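Side-chain contact in putative NADH dehydrogenase/NAD(P)H nitroreductase (Bacteroides thetaiotaomicron VPI-5482, PDB 3KWK), which probably acts as a flavin-dependent oxidoreductase of the nitroreductase family, with bound flavin mononucleotide as its cofactor: residues Glu132-Arg135 and Lys136-Leu140. Sequence-based numbering, arbitrary orientation.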
loop_
_atom_site.group_PDB
_atom_site.type_symbol
_atom_site.label_atom_id
_atom_site.label_comp_id
_atom_site.label_asym_id
_atom_site.label_seq_id
_atom_site.Cartn_x
_atom_site.Cartn_y
_atom_site.Cartn_z
ATOM N N GLU A 132 5.307 -21.472 -1.372
ATOM C CA GLU A 132 5.274 -22.844 -0.821
ATOM C C GLU A 132 6.114 -22.992 0.450
ATOM O O GLU A 132 5.697 -23.670 1.367
ATOM C CB GLU A 132 5.714 -23.849 -1.885
ATOM C CG GLU A 132 5.799 -25.308 -1.400
ATOM C CD GLU A 132 4.499 -25.879 -0.792
ATOM O OE1 GLU A 132 3.361 -25.489 -1.199
ATOM O OE2 GLU A 132 4.639 -26.770 0.087
ATOM N N VAL A 133 7.280 -22.354 0.517
ATOM C CA VAL A 133 8.084 -22.320 1.752
ATOM C C VAL A 133 7.241 -21.821 2.904
ATOM O O VAL A 133 7.188 -22.452 3.962
ATOM C CB VAL A 133 9.361 -21.465 1.588
ATOM C CG1 VAL A 133 10.074 -21.223 2.926
ATOM C CG2 VAL A 133 10.292 -22.134 0.585
ATOM N N VAL A 134 6.622 -20.654 2.705
ATOM C CA VAL A 134 5.847 -20.012 3.738
ATOM C C VAL A 134 4.672 -20.892 4.108
ATOM O O VAL A 134 4.392 -21.079 5.280
ATOM C CB VAL A 134 5.380 -18.596 3.316
ATOM C CG1 VAL A 134 4.383 -18.023 4.358
ATOM C CG2 VAL A 134 6.622 -17.700 3.085
ATOM N N ARG A 135 4.011 -21.480 3.110
ATOM C CA ARG A 135 2.865 -22.372 3.366
ATOM C C ARG A 135 3.268 -23.545 4.238
ATOM O O ARG A 135 2.577 -23.914 5.192
ATOM C CB ARG A 135 2.290 -22.868 2.044
ATOM C CG ARG A 135 1.148 -23.871 2.197
ATOM C CD ARG A 135 0.494 -24.203 0.843
ATOM N NE ARG A 135 0.277 -22.980 0.003
ATOM C CZ ARG A 135 -0.623 -22.020 0.260
ATOM N NH1 ARG A 135 -1.469 -22.112 1.259
ATOM N NH2 ARG A 135 -0.722 -20.986 -0.541
ATOM N N LYS A 136 4.448 -24.105 3.972
ATOM C CA LYS A 136 4.933 -25.282 4.675
ATOM C C LYS A 136 5.130 -24.939 6.158
ATOM O O LYS A 136 4.722 -25.700 7.020
ATOM C CB LYS A 136 6.220 -25.819 4.008
ATOM C CG LYS A 136 6.958 -26.897 4.800
ATOM C CD LYS A 136 8.385 -27.140 4.302
ATOM C CE LYS A 136 9.004 -28.336 5.029
ATOM N NZ LYS A 136 10.128 -28.890 4.268
ATOM N N TYR A 137 5.786 -23.826 6.461
ATOM C CA TYR A 137 6.201 -23.526 7.820
ATOM C C TYR A 137 5.092 -22.914 8.658
ATOM O O TYR A 137 5.093 -23.027 9.894
ATOM C CB TYR A 137 7.482 -22.661 7.812
ATOM C CG TYR A 137 8.660 -23.516 7.464
ATOM C CD1 TYR A 137 9.135 -24.456 8.373
ATOM C CD2 TYR A 137 9.212 -23.483 6.216
ATOM C CE1 TYR A 137 10.185 -25.313 8.038
ATOM C CE2 TYR A 137 10.285 -24.337 5.864
ATOM C CZ TYR A 137 10.742 -25.241 6.783
ATOM O OH TYR A 137 11.803 -26.093 6.473
ATOM N N THR A 138 4.114 -22.315 8.007
ATOM C CA THR A 138 2.997 -21.689 8.739
ATOM C C THR A 138 1.652 -22.418 8.566
ATOM O O THR A 138 0.657 -21.978 9.118
ATOM C CB THR A 138 2.864 -20.184 8.458
ATOM O OG1 THR A 138 2.557 -19.921 7.073
ATOM C CG2 THR A 138 4.131 -19.487 8.880
ATOM N N HIS A 139 1.640 -23.525 7.838
ATOM C CA HIS A 139 0.483 -24.405 7.709
ATOM C C HIS A 139 -0.712 -23.689 7.064
ATOM O O HIS A 139 -1.870 -23.820 7.498
ATOM C CB HIS A 139 0.068 -25.029 9.059
ATOM C CG HIS A 139 1.139 -25.856 9.691
ATOM N ND1 HIS A 139 0.997 -27.207 9.908
ATOM C CD2 HIS A 139 2.379 -25.528 10.109
ATOM C CE1 HIS A 139 2.107 -27.670 10.458
ATOM N NE2 HIS A 139 2.965 -26.671 10.582
ATOM N N LEU A 140 -0.445 -22.915 6.037
ATOM C CA LEU A 140 -1.501 -22.139 5.399
ATOM C C LEU A 140 -2.431 -23.039 4.597
ATOM O O LEU A 140 -1.979 -23.883 3.798
ATOM C CB LEU A 140 -0.931 -21.081 4.458
ATOM C CG LEU A 140 0.007 -20.030 5.049
ATOM C CD1 LEU A 140 0.471 -19.120 3.902
ATOM C CD2 LEU A 140 -0.658 -19.257 6.180
#
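Thr138 grips Val134 O twice. Thr138 N donates to Val134 O at 3.0 Å. Thr138 OG1 donates to Val134 O at 2.8 Å, from above the carbonyl plane. With chi1 at 63°, OG1 sits between the backbone N and C and turns back onto the preceding helical turn. Arg135 O accepts from Leu140 N at 3.3 Å, in the carbonyl plane and on a lone pair. His139 N adds a weak bond to the same oxygen.

The Arg135 chain runs straight to CD, then bends at chi3 (-43°). This brings the guanidinium edge to Leu140 O, in plane, with a weak bond from NH1 at 3.1 Å. NH1 also donates to Ile144 O, which ties the guanidinium to the following strand.

Val134 CG1 meets Leu140 CD1 at 4.1 Å, and Leu140 CB lies 3.4 Å from Arg135 NH1. Val134 and Leu140 face the sheet, and both touch Pro146. Tyr137 brings its CD2 edge to Val133 O at 3.2 Å, and the ring also packs on helix 62-71.

The positive phi of His139 and the 6→1 backbone bond from Leu140 N to Arg135 O form a C-terminal cap with the 6→1 half of the Schellman pattern, closing helix 128-138 before strand 144-153.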